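Local coordinates for protein putative rRNA methyltransferase (Sorangium cellulosum, PDB 4RWZ) that probably transfers a methyl group from S-adenosylmethionine to an adenine of 16S ribosomal RNA, a modification that confers resistance to aminoglycosides, at residues I178-I183 / T206-A211; L103-A108 / L138-V143; I2-K7 / E63-A68; V31-G36 / E59-V64. All coordinates share one frame; numbering follows the deposited sequence.

Contact 1: residues I178-I183 / T206-A211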
loop_
_atom_site.group_PDB
_atom_site.type_symbol
_atom_site.label_atom_id
_atom_site.label_comp_id
_atom_site.label_asym_id
_atom_site.label_seq_id
_atom_site.Cartn_x
_atom_site.Cartn_y
_atom_site.Cartn_z
ATOM N N ILE A 178 4.267 15.261 -5.407
ATOM C CA ILE A 178 5.246 14.334 -6.010
ATOM C C ILE A 178 6.680 14.778 -5.704
ATOM O O ILE A 178 7.013 15.948 -5.839
ATOM C CB ILE A 178 5.060 14.225 -7.546
ATOM C CG1 ILE A 178 3.704 13.549 -7.836
ATOM C CG2 ILE A 178 6.191 13.421 -8.171
ATOM C CD1 ILE A 178 3.414 13.262 -9.315
ATOM N N ARG A 179 7.505 13.832 -5.305
ATOM C CA ARG A 179 8.900 14.121 -4.948
ATOM C C ARG A 179 9.854 13.571 -5.962
ATOM O O ARG A 179 10.608 14.296 -6.572
ATOM C CB ARG A 179 9.212 13.569 -3.563
ATOM C CG ARG A 179 8.431 14.315 -2.490
ATOM C CD ARG A 179 8.794 15.820 -2.503
ATOM N NE ARG A 179 8.095 16.573 -1.458
ATOM C CZ ARG A 179 8.058 17.901 -1.388
ATOM N NH1 ARG A 179 8.656 18.633 -2.316
ATOM N NH2 ARG A 179 7.394 18.496 -0.409
ATOM N N THR A 180 9.840 12.273 -6.136
ATOM C CA THR A 180 10.789 11.614 -7.004
ATOM C C THR A 180 10.052 10.938 -8.147
ATOM O O THR A 180 9.010 10.323 -7.930
ATOM C CB THR A 180 11.535 10.534 -6.179
ATOM O OG1 THR A 180 12.356 11.188 -5.207
ATOM C CG2 THR A 180 12.368 9.608 -7.057
ATOM N N SER A 181 10.594 11.053 -9.354
ATOM C CA SER A 181 10.105 10.249 -10.478
ATOM C C SER A 181 11.359 9.813 -11.269
ATOM O O SER A 181 11.985 10.630 -11.928
ATOM C CB SER A 181 9.148 11.074 -11.333
ATOM O OG SER A 181 8.636 10.352 -12.439
ATOM N N GLU A 182 11.739 8.541 -11.189
ATOM C CA GLU A 182 12.976 8.085 -11.832
ATOM C C GLU A 182 12.877 6.683 -12.388
ATOM O O GLU A 182 12.114 5.880 -11.877
ATOM C CB GLU A 182 14.159 8.143 -10.870
ATOM C CG GLU A 182 14.340 9.482 -10.213
ATOM C CD GLU A 182 15.429 9.485 -9.158
ATOM O OE1 GLU A 182 15.853 8.381 -8.735
ATOM O OE2 GLU A 182 15.853 10.600 -8.755
ATOM N N ILE A 183 13.653 6.388 -13.422
ATOM C CA ILE A 183 13.815 5.008 -13.876
ATOM C C ILE A 183 14.767 4.278 -12.925
ATOM O O ILE A 183 15.821 4.805 -12.606
ATOM C CB ILE A 183 14.434 4.979 -15.281
ATOM C CG1 ILE A 183 13.596 5.845 -16.224
ATOM C CG2 ILE A 183 14.562 3.538 -15.794
ATOM C CD1 ILE A 183 12.346 5.194 -16.679
ATOM N N THR A 206 11.424 -0.225 -15.002
ATOM C CA THR A 206 10.645 -0.015 -13.757
ATOM C C THR A 206 10.798 1.448 -13.356
ATOM O O THR A 206 11.882 2.022 -13.467
ATOM C CB THR A 206 11.093 -0.989 -12.630
ATOM O OG1 THR A 206 10.687 -2.313 -12.983
ATOM C CG2 THR A 206 10.415 -0.667 -11.304
ATOM N N ARG A 207 9.701 2.085 -12.969
ATOM C CA ARG A 207 9.746 3.491 -12.591
ATOM C C ARG A 207 9.477 3.601 -11.091
ATOM O O ARG A 207 8.650 2.867 -10.533
ATOM C CB ARG A 207 8.720 4.308 -13.399
ATOM C CG ARG A 207 8.256 5.651 -12.752
ATOM C CD ARG A 207 8.722 6.964 -13.450
ATOM N NE ARG A 207 8.973 6.848 -14.896
ATOM C CZ ARG A 207 9.789 7.651 -15.586
ATOM N NH1 ARG A 207 10.409 8.654 -14.973
ATOM N NH2 ARG A 207 9.976 7.475 -16.892
ATOM N N LEU A 208 10.190 4.506 -10.442
ATOM C CA LEU A 208 9.943 4.814 -9.032
ATOM C C LEU A 208 9.248 6.150 -8.945
ATOM O O LEU A 208 9.700 7.126 -9.536
ATOM C CB LEU A 208 11.274 4.889 -8.296
ATOM C CG LEU A 208 11.250 5.507 -6.902
ATOM C CD1 LEU A 208 10.502 4.635 -5.892
ATOM C CD2 LEU A 208 12.735 5.783 -6.445
ATOM N N LEU A 209 8.087 6.190 -8.295
ATOM C CA LEU A 209 7.382 7.449 -8.172
ATOM C C LEU A 209 7.104 7.612 -6.693
ATOM O O LEU A 209 6.596 6.686 -6.078
ATOM C CB LEU A 209 6.057 7.378 -8.946
ATOM C CG LEU A 209 5.121 8.588 -8.916
ATOM C CD1 LEU A 209 5.821 9.751 -9.599
ATOM C CD2 LEU A 209 3.828 8.193 -9.655
ATOM N N THR A 210 7.439 8.745 -6.098
ATOM C CA THR A 210 7.170 8.896 -4.667
ATOM C C THR A 210 6.468 10.231 -4.472
ATOM O O THR A 210 6.582 11.138 -5.289
ATOM C CB THR A 210 8.458 8.879 -3.759
ATOM O OG1 THR A 210 9.202 10.083 -3.969
ATOM C CG2 THR A 210 9.335 7.636 -4.020
ATOM N N ALA A 211 5.662 10.338 -3.423
ATOM C CA ALA A 211 5.037 11.608 -3.138
ATOM C C ALA A 211 4.835 11.764 -1.644
ATOM O O ALA A 211 4.743 10.771 -0.905
ATOM C CB ALA A 211 3.674 11.722 -3.882
#

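Contact 2: residues L103-A108 / L138-V143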
loop_
_atom_site.group_PDB
_atom_site.type_symbol
_atom_site.label_atom_id
_atom_site.label_comp_id
_atom_site.label_asym_id
_atom_site.label_seq_id
_atom_site.Cartn_x
_atom_site.Cartn_y
_atom_site.Cartn_z
ATOM N N LEU A 103 3.363 0.691 -2.910
ATOM C CA LEU A 103 2.638 -0.074 -3.966
ATOM C C LEU A 103 3.726 -0.659 -4.830
ATOM O O LEU A 103 4.347 0.053 -5.625
ATOM C CB LEU A 103 1.760 0.836 -4.816
ATOM C CG LEU A 103 0.540 1.314 -4.002
ATOM C CD1 LEU A 103 0.886 2.626 -3.529
ATOM C CD2 LEU A 103 -0.777 1.340 -4.721
ATOM N N ASN A 104 3.971 -1.949 -4.661
ATOM C CA ASN A 104 5.061 -2.643 -5.370
ATOM C C ASN A 104 4.492 -3.423 -6.527
ATOM O O ASN A 104 3.823 -4.422 -6.306
ATOM C CB ASN A 104 5.730 -3.642 -4.432
ATOM C CG ASN A 104 6.510 -2.956 -3.348
ATOM O OD1 ASN A 104 7.257 -2.045 -3.642
ATOM N ND2 ASN A 104 6.320 -3.360 -2.091
ATOM N N PHE A 105 4.765 -2.969 -7.741
ATOM C CA PHE A 105 4.267 -3.649 -8.947
ATOM C C PHE A 105 2.759 -3.856 -8.975
ATOM O O PHE A 105 2.280 -4.987 -9.134
ATOM C CB PHE A 105 4.986 -4.988 -9.139
ATOM C CG PHE A 105 6.485 -4.820 -9.229
ATOM C CD1 PHE A 105 7.038 -4.190 -10.326
ATOM C CD2 PHE A 105 7.319 -5.264 -8.228
ATOM C CE1 PHE A 105 8.427 -3.992 -10.424
ATOM C CE2 PHE A 105 8.707 -5.065 -8.337
ATOM C CZ PHE A 105 9.231 -4.430 -9.446
ATOM N N PRO A 106 1.998 -2.768 -8.834
ATOM C CA PRO A 106 0.529 -2.888 -8.884
ATOM C C PRO A 106 0.074 -3.440 -10.250
ATOM O O PRO A 106 0.707 -3.164 -11.259
ATOM C CB PRO A 106 0.050 -1.410 -8.769
ATOM C CG PRO A 106 1.224 -0.591 -9.268
ATOM C CD PRO A 106 2.442 -1.376 -8.690
ATOM N N TRP A 107 -0.996 -4.197 -10.280
ATOM C CA TRP A 107 -1.537 -4.678 -11.548
ATOM C C TRP A 107 -2.051 -3.502 -12.405
ATOM O O TRP A 107 -2.162 -2.378 -11.910
ATOM C CB TRP A 107 -2.691 -5.621 -11.261
ATOM C CG TRP A 107 -2.237 -6.989 -10.804
ATOM C CD1 TRP A 107 -0.958 -7.443 -10.645
ATOM C CD2 TRP A 107 -3.102 -8.065 -10.468
ATOM N NE1 TRP A 107 -0.988 -8.776 -10.225
ATOM C CE2 TRP A 107 -2.297 -9.169 -10.118
ATOM C CE3 TRP A 107 -4.491 -8.200 -10.439
ATOM C CZ2 TRP A 107 -2.853 -10.420 -9.734
ATOM C CZ3 TRP A 107 -5.029 -9.429 -10.072
ATOM C CH2 TRP A 107 -4.206 -10.513 -9.729
ATOM N N ALA A 108 -2.395 -3.775 -13.660
ATOM C CA ALA A 108 -2.622 -2.679 -14.628
ATOM C C ALA A 108 -3.661 -1.650 -14.204
ATOM O O ALA A 108 -3.543 -0.452 -14.495
ATOM C CB ALA A 108 -2.991 -3.256 -15.970
ATOM N N LEU A 138 6.431 1.379 -7.139
ATOM C CA LEU A 138 7.349 0.779 -8.120
ATOM C C LEU A 138 6.485 0.305 -9.272
ATOM O O LEU A 138 5.686 -0.629 -9.103
ATOM C CB LEU A 138 8.087 -0.424 -7.562
ATOM C CG LEU A 138 9.377 -0.093 -6.809
ATOM C CD1 LEU A 138 10.425 0.532 -7.731
ATOM C CD2 LEU A 138 9.078 0.846 -5.672
ATOM N N LEU A 139 6.661 0.916 -10.435
ATOM C CA LEU A 139 5.683 0.790 -11.521
ATOM C C LEU A 139 6.325 0.050 -12.694
ATOM O O LEU A 139 7.391 0.444 -13.158
ATOM C CB LEU A 139 5.198 2.172 -11.990
ATOM C CG LEU A 139 4.568 3.100 -10.932
ATOM C CD1 LEU A 139 4.107 4.408 -11.571
ATOM C CD2 LEU A 139 3.452 2.384 -10.208
ATOM N N ASN A 140 5.658 -0.969 -13.221
ATOM C CA ASN A 140 6.264 -1.755 -14.276
ATOM C C ASN A 140 5.089 -2.257 -15.104
ATOM O O ASN A 140 4.076 -2.705 -14.544
ATOM C CB ASN A 140 7.051 -2.895 -13.624
ATOM C CG ASN A 140 7.727 -3.799 -14.624
ATOM O OD1 ASN A 140 7.067 -4.509 -15.368
ATOM N ND2 ASN A 140 9.057 -3.749 -14.663
ATOM N N GLN A 141 5.206 -2.128 -16.430
ATOM C CA GLN A 141 4.102 -2.421 -17.326
ATOM C C GLN A 141 3.998 -3.865 -17.747
ATOM O O GLN A 141 3.095 -4.223 -18.507
ATOM C CB GLN A 141 4.198 -1.533 -18.573
ATOM C CG GLN A 141 4.010 -0.092 -18.243
ATOM C CD GLN A 141 3.825 0.743 -19.460
ATOM O OE1 GLN A 141 3.563 0.228 -20.548
ATOM N NE2 GLN A 141 3.968 2.052 -19.297
ATOM N N SER A 142 4.846 -4.706 -17.197
ATOM C CA SER A 142 4.778 -6.145 -17.495
ATOM C C SER A 142 3.915 -6.928 -16.495
ATOM O O SER A 142 3.828 -8.158 -16.579
ATOM C CB SER A 142 6.183 -6.750 -17.638
ATOM O OG SER A 142 6.880 -6.853 -16.391
ATOM N N VAL A 143 3.238 -6.216 -15.587
ATOM C CA VAL A 143 2.338 -6.851 -14.625
ATOM C C VAL A 143 1.081 -7.434 -15.330
ATOM O O VAL A 143 0.770 -7.100 -16.478
ATOM C CB VAL A 143 1.907 -5.839 -13.503
ATOM C CG1 VAL A 143 3.109 -5.388 -12.701
ATOM C CG2 VAL A 143 1.192 -4.593 -14.111
HETATM O O HOH W 1 3.174 -2.066 -12.043
#

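Contact 3: residues I2-K7 / E63-A68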
loop_
_atom_site.group_PDB
_atom_site.type_symbol
_atom_site.label_atom_id
_atom_site.label_comp_id
_atom_site.label_asym_id
_atom_site.label_seq_id
_atom_site.Cartn_x
_atom_site.Cartn_y
_atom_site.Cartn_z
ATOM N N ILE A 2 -10.802 -6.633 8.518
ATOM C CA ILE A 2 -10.655 -8.091 8.438
ATOM C C ILE A 2 -9.170 -8.448 8.441
ATOM O O ILE A 2 -8.402 -7.938 7.599
ATOM C CB ILE A 2 -11.323 -8.638 7.159
ATOM C CG1 ILE A 2 -12.844 -8.303 7.093
ATOM C CG2 ILE A 2 -11.085 -10.158 7.074
ATOM C CD1 ILE A 2 -13.656 -8.710 8.324
ATOM N N VAL A 3 -8.749 -9.258 9.410
ATOM C CA VAL A 3 -7.351 -9.673 9.545
ATOM C C VAL A 3 -7.216 -11.157 9.195
ATOM O O VAL A 3 -8.044 -11.983 9.626
ATOM C CB VAL A 3 -6.864 -9.411 10.964
ATOM C CG1 VAL A 3 -5.475 -10.038 11.220
ATOM C CG2 VAL A 3 -6.786 -7.872 11.192
ATOM N N GLN A 4 -6.210 -11.487 8.379
ATOM C CA GLN A 4 -5.991 -12.853 7.960
ATOM C C GLN A 4 -5.056 -13.502 8.952
ATOM O O GLN A 4 -4.003 -12.938 9.252
ATOM C CB GLN A 4 -5.418 -12.910 6.534
ATOM C CG GLN A 4 -5.494 -14.333 5.912
ATOM C CD GLN A 4 -6.957 -14.708 5.541
ATOM O OE1 GLN A 4 -7.788 -13.841 5.294
ATOM N NE2 GLN A 4 -7.260 -15.991 5.546
ATOM N N LEU A 5 -5.429 -14.673 9.482
ATOM C CA LEU A 5 -4.539 -15.440 10.341
ATOM C C LEU A 5 -4.515 -16.889 9.863
ATOM O O LEU A 5 -5.364 -17.694 10.303
ATOM C CB LEU A 5 -5.019 -15.430 11.805
ATOM C CG LEU A 5 -5.026 -14.111 12.586
ATOM C CD1 LEU A 5 -5.605 -14.342 13.986
ATOM C CD2 LEU A 5 -3.646 -13.441 12.682
ATOM N N GLY A 6 -3.613 -17.206 8.943
ATOM C CA GLY A 6 -3.677 -18.462 8.239
ATOM C C GLY A 6 -4.998 -18.542 7.461
ATOM O O GLY A 6 -5.325 -17.654 6.699
ATOM N N LYS A 7 -5.742 -19.622 7.651
ATOM C CA LYS A 7 -7.026 -19.802 6.929
ATOM C C LYS A 7 -8.154 -18.969 7.554
ATOM O O LYS A 7 -9.168 -18.689 6.919
ATOM C CB LYS A 7 -7.421 -21.286 6.918
ATOM C CG LYS A 7 -6.510 -22.153 5.992
ATOM C CD LYS A 7 -6.853 -23.662 6.078
ATOM C CE LYS A 7 -5.764 -24.478 5.322
ATOM N NZ LYS A 7 -6.124 -25.976 5.345
ATOM N N GLU A 63 -0.370 -18.076 4.030
ATOM C CA GLU A 63 0.900 -18.646 4.477
ATOM C C GLU A 63 1.714 -17.705 5.344
ATOM O O GLU A 63 2.232 -18.053 6.458
ATOM C CB GLU A 63 1.725 -19.098 3.270
ATOM C CG GLU A 63 3.142 -19.517 3.696
ATOM C CD GLU A 63 4.051 -19.921 2.503
ATOM O OE1 GLU A 63 3.554 -20.156 1.380
ATOM O OE2 GLU A 63 5.273 -19.968 2.714
ATOM N N VAL A 64 1.925 -16.514 4.805
ATOM C CA VAL A 64 2.709 -15.530 5.537
ATOM C C VAL A 64 2.044 -15.104 6.828
ATOM O O VAL A 64 2.749 -14.855 7.810
ATOM C CB VAL A 64 3.016 -14.242 4.674
ATOM C CG1 VAL A 64 1.752 -13.425 4.450
ATOM C CG2 VAL A 64 4.030 -13.378 5.397
ATOM N N SER A 65 0.693 -14.989 6.826
ATOM C CA SER A 65 0.027 -14.511 8.052
ATOM C C SER A 65 0.089 -15.612 9.160
ATOM O O SER A 65 0.225 -15.287 10.320
ATOM C CB SER A 65 -1.431 -14.070 7.801
ATOM O OG SER A 65 -2.249 -15.142 7.377
ATOM N N TRP A 66 0.049 -16.883 8.782
ATOM C CA TRP A 66 0.242 -17.975 9.720
ATOM C C TRP A 66 1.649 -17.919 10.294
ATOM O O TRP A 66 1.854 -17.951 11.511
ATOM C CB TRP A 66 0.045 -19.333 9.043
ATOM C CG TRP A 66 0.246 -20.470 10.015
ATOM C CD1 TRP A 66 1.322 -21.340 10.105
ATOM C CD2 TRP A 66 -0.639 -20.805 11.078
ATOM N NE1 TRP A 66 1.102 -22.227 11.146
ATOM C CE2 TRP A 66 -0.088 -21.909 11.759
ATOM C CE3 TRP A 66 -1.877 -20.299 11.498
ATOM C CZ2 TRP A 66 -0.745 -22.519 12.863
ATOM C CZ3 TRP A 66 -2.523 -20.886 12.588
ATOM C CH2 TRP A 66 -1.968 -21.996 13.244
ATOM N N ARG A 67 2.620 -17.799 9.393
ATOM C CA ARG A 67 4.009 -17.805 9.808
ATOM C C ARG A 67 4.279 -16.662 10.778
ATOM O O ARG A 67 4.900 -16.817 11.850
ATOM C CB ARG A 67 4.896 -17.719 8.561
ATOM C CG ARG A 67 6.359 -17.443 8.894
ATOM C CD ARG A 67 7.149 -17.294 7.580
ATOM N NE ARG A 67 6.991 -18.544 6.861
ATOM C CZ ARG A 67 6.538 -18.648 5.609
ATOM N NH1 ARG A 67 6.284 -17.571 4.877
ATOM N NH2 ARG A 67 6.415 -19.846 5.086
ATOM N N ALA A 68 3.787 -15.489 10.416
ATOM C CA ALA A 68 4.070 -14.288 11.186
ATOM C C ALA A 68 3.390 -14.276 12.551
ATOM O O ALA A 68 3.818 -13.529 13.422
ATOM C CB ALA A 68 3.684 -13.030 10.390
#

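Contact 4: residues V31-G36 / E59-V64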
loop_
_atom_site.group_PDB
_atom_site.type_symbol
_atom_site.label_atom_id
_atom_site.label_comp_id
_atom_site.label_asym_id
_atom_site.label_seq_id
_atom_site.Cartn_x
_atom_site.Cartn_y
_atom_site.Cartn_z
ATOM N N VAL A 31 0.046 -1.833 0.028
ATOM C CA VAL A 31 -1.280 -2.114 -0.568
ATOM C C VAL A 31 -1.098 -3.015 -1.765
ATOM O O VAL A 31 -0.199 -2.769 -2.596
ATOM C CB VAL A 31 -1.927 -0.762 -0.975
ATOM C CG1 VAL A 31 -3.186 -0.977 -1.786
ATOM C CG2 VAL A 31 -2.233 -0.031 0.271
ATOM N N GLY A 32 -1.888 -4.096 -1.819
ATOM C CA GLY A 32 -1.771 -5.099 -2.865
ATOM C C GLY A 32 -0.568 -5.968 -2.587
ATOM O O GLY A 32 0.269 -6.232 -3.462
ATOM N N THR A 33 -0.482 -6.453 -1.365
ATOM C CA THR A 33 0.786 -7.101 -0.938
ATOM C C THR A 33 0.969 -8.530 -1.527
ATOM O O THR A 33 2.054 -9.151 -1.394
ATOM C CB THR A 33 0.817 -7.106 0.597
ATOM O OG1 THR A 33 2.126 -7.381 1.077
ATOM C CG2 THR A 33 -0.092 -8.226 1.109
ATOM N N GLY A 34 -0.075 -9.081 -2.148
ATOM C CA GLY A 34 0.069 -10.412 -2.720
ATOM C C GLY A 34 0.341 -11.480 -1.669
ATOM O O GLY A 34 -0.395 -11.616 -0.702
ATOM N N ASP A 35 1.434 -12.199 -1.805
ATOM C CA ASP A 35 1.801 -13.217 -0.781
ATOM C C ASP A 35 2.320 -12.619 0.522
ATOM O O ASP A 35 2.504 -13.333 1.519
ATOM C CB ASP A 35 2.745 -14.307 -1.314
ATOM C CG ASP A 35 4.138 -13.814 -1.702
ATOM O OD1 ASP A 35 4.524 -12.660 -1.385
ATOM O OD2 ASP A 35 4.883 -14.698 -2.248
ATOM N N GLY A 36 2.564 -11.297 0.491
ATOM C CA GLY A 36 2.919 -10.567 1.712
ATOM C C GLY A 36 4.353 -10.656 2.165
ATOM O O GLY A 36 4.706 -10.229 3.282
ATOM N N GLU A 59 -6.736 -15.444 0.870
ATOM C CA GLU A 59 -6.047 -16.735 0.637
ATOM C C GLU A 59 -4.612 -16.488 0.166
ATOM O O GLU A 59 -3.727 -17.305 0.422
ATOM C CB GLU A 59 -6.818 -17.647 -0.336
ATOM C CG GLU A 59 -6.448 -17.552 -1.815
ATOM C CD GLU A 59 -7.309 -16.544 -2.619
ATOM O OE1 GLU A 59 -8.392 -16.132 -2.119
ATOM O OE2 GLU A 59 -6.933 -16.204 -3.775
ATOM N N ARG A 60 -4.340 -15.323 -0.453
ATOM C CA ARG A 60 -2.970 -15.085 -0.900
ATOM C C ARG A 60 -2.027 -14.911 0.277
ATOM O O ARG A 60 -0.811 -15.147 0.132
ATOM C CB ARG A 60 -2.869 -13.766 -1.744
ATOM C CG ARG A 60 -3.555 -13.925 -3.122
ATOM C CD ARG A 60 -3.399 -12.634 -3.970
ATOM N NE ARG A 60 -4.100 -12.769 -5.276
ATOM C CZ ARG A 60 -5.007 -11.900 -5.750
ATOM N NH1 ARG A 60 -5.416 -10.886 -5.013
ATOM N NH2 ARG A 60 -5.579 -12.106 -6.938
ATOM N N MET A 61 -2.571 -14.419 1.397
ATOM C CA MET A 61 -1.759 -14.078 2.598
ATOM C C MET A 61 -1.835 -15.197 3.647
ATOM O O MET A 61 -1.329 -15.037 4.742
ATOM C CB MET A 61 -2.271 -12.778 3.231
ATOM C CG MET A 61 -2.148 -11.615 2.278
ATOM S SD MET A 61 -2.771 -10.054 2.946
ATOM C CE MET A 61 -4.527 -10.463 3.045
ATOM N N ARG A 62 -2.453 -16.318 3.314
ATOM C CA ARG A 62 -2.655 -17.393 4.311
ATOM C C ARG A 62 -1.312 -17.802 4.914
ATOM O O ARG A 62 -1.147 -17.889 6.140
ATOM C CB ARG A 62 -3.290 -18.613 3.659
ATOM C CG ARG A 62 -3.347 -19.818 4.642
ATOM C CD ARG A 62 -3.540 -21.161 3.918
ATOM N NE ARG A 62 -2.402 -21.484 3.048
ATOM C CZ ARG A 62 -1.191 -21.863 3.485
ATOM N NH1 ARG A 62 -0.905 -21.956 4.794
ATOM N NH2 ARG A 62 -0.243 -22.137 2.602
ATOM N N GLU A 63 -0.370 -18.076 4.030
ATOM C CA GLU A 63 0.900 -18.646 4.477
ATOM C C GLU A 63 1.714 -17.705 5.344
ATOM O O GLU A 63 2.232 -18.053 6.458
ATOM C CB GLU A 63 1.725 -19.098 3.270
ATOM C CG GLU A 63 3.142 -19.517 3.696
ATOM C CD GLU A 63 4.051 -19.921 2.503
ATOM O OE1 GLU A 63 3.554 -20.156 1.380
ATOM O OE2 GLU A 63 5.273 -19.968 2.714
ATOM N N VAL A 64 1.925 -16.514 4.805
ATOM C CA VAL A 64 2.709 -15.530 5.537
ATOM C C VAL A 64 2.044 -15.104 6.828
ATOM O O VAL A 64 2.749 -14.855 7.810
ATOM C CB VAL A 64 3.016 -14.242 4.674
ATOM C CG1 VAL A 64 1.752 -13.425 4.450
ATOM C CG2 VAL A 64 4.030 -13.378 5.397
HETATM O O HOH W 2 1.459 -15.831 1.946
#

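Contact 1: residues I178-I183 / T206-A211
Ile183 lays its CD1 methyl over one face of the Arg207 guanidinium, 3.7 Å from Arg207 CZ, the two side chains meeting at a slant. The Arg207 chain, bent at chi2 and chi3, brings its end nearer the neighbouring strand, and its CD comes within 3.5 Å of Ser181 OG. On the same face of the sheet, Leu209 CD1 sits 4.0 Å from Ile178 CG2 and also meets Ser181 CB, while Ala211 CB rests against the Ile178 backbone. Helix 160-172 covers this side, with Leu163, Leu167 and Tyr171 packed on Ser181, Ile178 and Leu209. The two strands run antiparallel, their axes at 170°, and form the 7-6 edge of the seven-stranded 3-2-1-4-5-7-6 sheet of class I methyltransferases; strand 207-213 is the one that runs against its neighbour 133-139. Glu182 and Leu208 make a hydrogen-bonded pair, with Leu208 N 2.8 Å from Glu182 O. Arg179 and Thr180 both face Thr210 in a classic beta bulge. Arg179 N gives a nearly straight bond to Thr210 O (2.8 Å), approaching from above the carbonyl plane, whereas Thr180 N turns to the side chain, reaching Thr210 OG1 at 3.1 Å with a bent N-H angle of 135°. A chi1 of 70° sets that hydroxyl between the backbone N and carbonyl carbon of Thr210, where it can accept from Thr180 N. Thr180 CG2 touches Leu208 CD2 at 3.9 Å on the face shared with Thr210, and the Arg179 guanidinium leads away to a salt bridge with Glu212.

Contact 2: residues L103-A108 / L138-V143
Leu103 and Leu138 start the contact as parallel strand ends: Leu138 N gives its hydrogen to Leu103 O at 2.9 Å, and Leu138 O in turn accepts from Phe105 N. Pro106 has no N-H to offer; its CD instead lies against Leu138 O at 3.4 Å, and its CG packs on Leu139 CD2. Beyond this the chains part and a water bridges them, donating to Pro106 O (2.8 Å) and accepting from Asn140 N (3.0 Å). Val143 CG2, between its own backbone N and carbonyl carbon, lies 3.2 Å from Pro106 O, and CG1 meets the carbonyl oxygens of Phe105 and Pro106. The Asn140 side chain is engaged at CB, OD1 and ND2. Its CB meets the Phe105 ring at the edge, 3.5 Å from Phe105 CD1; OD1 accepts from Ser142 N, an Asx turn, and from Ser142 OG, the two donors on opposite faces of the amide; ND2 is hydrogen-bonded to Thr206 OG1. The Asn-Phe-Pro-Trp run, which begins on Asn104, the last residue of strand 98-104, and puts Trp107 at the N-cap position of helix 108-115, resembles motif IV, (D/N/S)PP(Y/F/W), of Rossmann-like amino-methyltransferases, with Phe in place of the first proline.

Contact 3: residues I2-K7 / E63-A68
Ser65 reaches with CB and OG into the bend where strand 2-5 gives way to Gly6. The closest atom contact is here: Gly6 N hydrogen-bonds Ser65 OG at 2.9 Å, somewhat bent at 143°, while Ser65 CB presses on Gln4 O at 3.2 Å. A chi1 of 64° places OG between the serine's own backbone N and carbonyl carbon, from where it also reaches back to Met61 O and Arg62 O one turn earlier in the helix. Within the bend, Gln4 NE2 donates to Gly6 O at 2.8 Å. Phe82 of strand 80-84 backs this tight part, touching Ser65. The backbones come nearest at Gly6 and Trp66, and the fit stays close there: Trp66 CB lies 3.9 Å from Gly6 CA, and its CE3 stands where a beta carbon on Gly6, at a phi of 61°, would collide with it. The solvent side is looser. There the exposed indole finds a cation-pi partner in Arg70, and along the helix surface Arg67 NH2 binds Glu63 OE2 at 2.6 Å, in the guanidinium plane and on the anti lone pair, a bridge internal to the helix. Because the buried Ser65 hydroxyl accepts from the hairpin and can donate to the helix backbone, the N-terminal hairpin is joined to helix 62-68 through a neutral group, a link that should depend little on ionisation.

Contact 4: residues V31-G36 / E59-V64
A type II' turn from Thr33 to Gly36, closed by Gly36 N to Thr33 O, sets its peptides against Arg60 and Met61 just ahead of helix 62-68, with Asp35 CA aiming its hydrogen almost straight (170°) at Arg60 O, 3.4 Å away. Gly34 O is flanked by two side-chain carbons, Arg60 CB at 3.4 Å and Met61 CG at 3.5 Å. Thr33 and Met61 cross at about a right angle, Thr33 CG2 touching Met61 SD at 3.7 Å, while Thr33 OG1 is held by Asp30. Val64 packs tightly from the helix side, its CG1 3.0 Å from Asp35 O, with CG2 turned to Gly36 O. A water takes the N-H of Val64 and lies 2.7 Å from Asp35 O and 3.0 Å from Arg60 O, linking loop and helix start. The extended Arg60 chain leads away to a salt bridge with Asp55, whose other oxygen accepts from Gly34 N. Gly-Thr-Gly-Asp-Gly, running from strand 26-31 into the N-cap of helix 37-45, is the glycine-rich loop that follows the first strand in Rossmann-like methyltransferases, which in relatives lines the S-adenosylmethionine pocket.

From the N terminus, contact 3 opens first, in the hairpin at residues 2-7. Contact 4 opens next at 31-36, after the first strand of the main sheet, and closes on 59-64; contact 3 closes on 63-68, so contact 4 is nested almost wholly within it, the two sharing Glu63 and Val64 on helix 62-68. Contacts 2 and 1 then follow in series. Contact 2 spans two helices between the fourth and fifth strands, and contact 1 joins the last two strands; they touch within one sheet through Arg207 O and Leu139 N. Trp107 meeting Arg60 connects contacts 2 and 4. Contacts 1 and 3 lie on opposite sides of the chain's centre, centres about 31 Å apart.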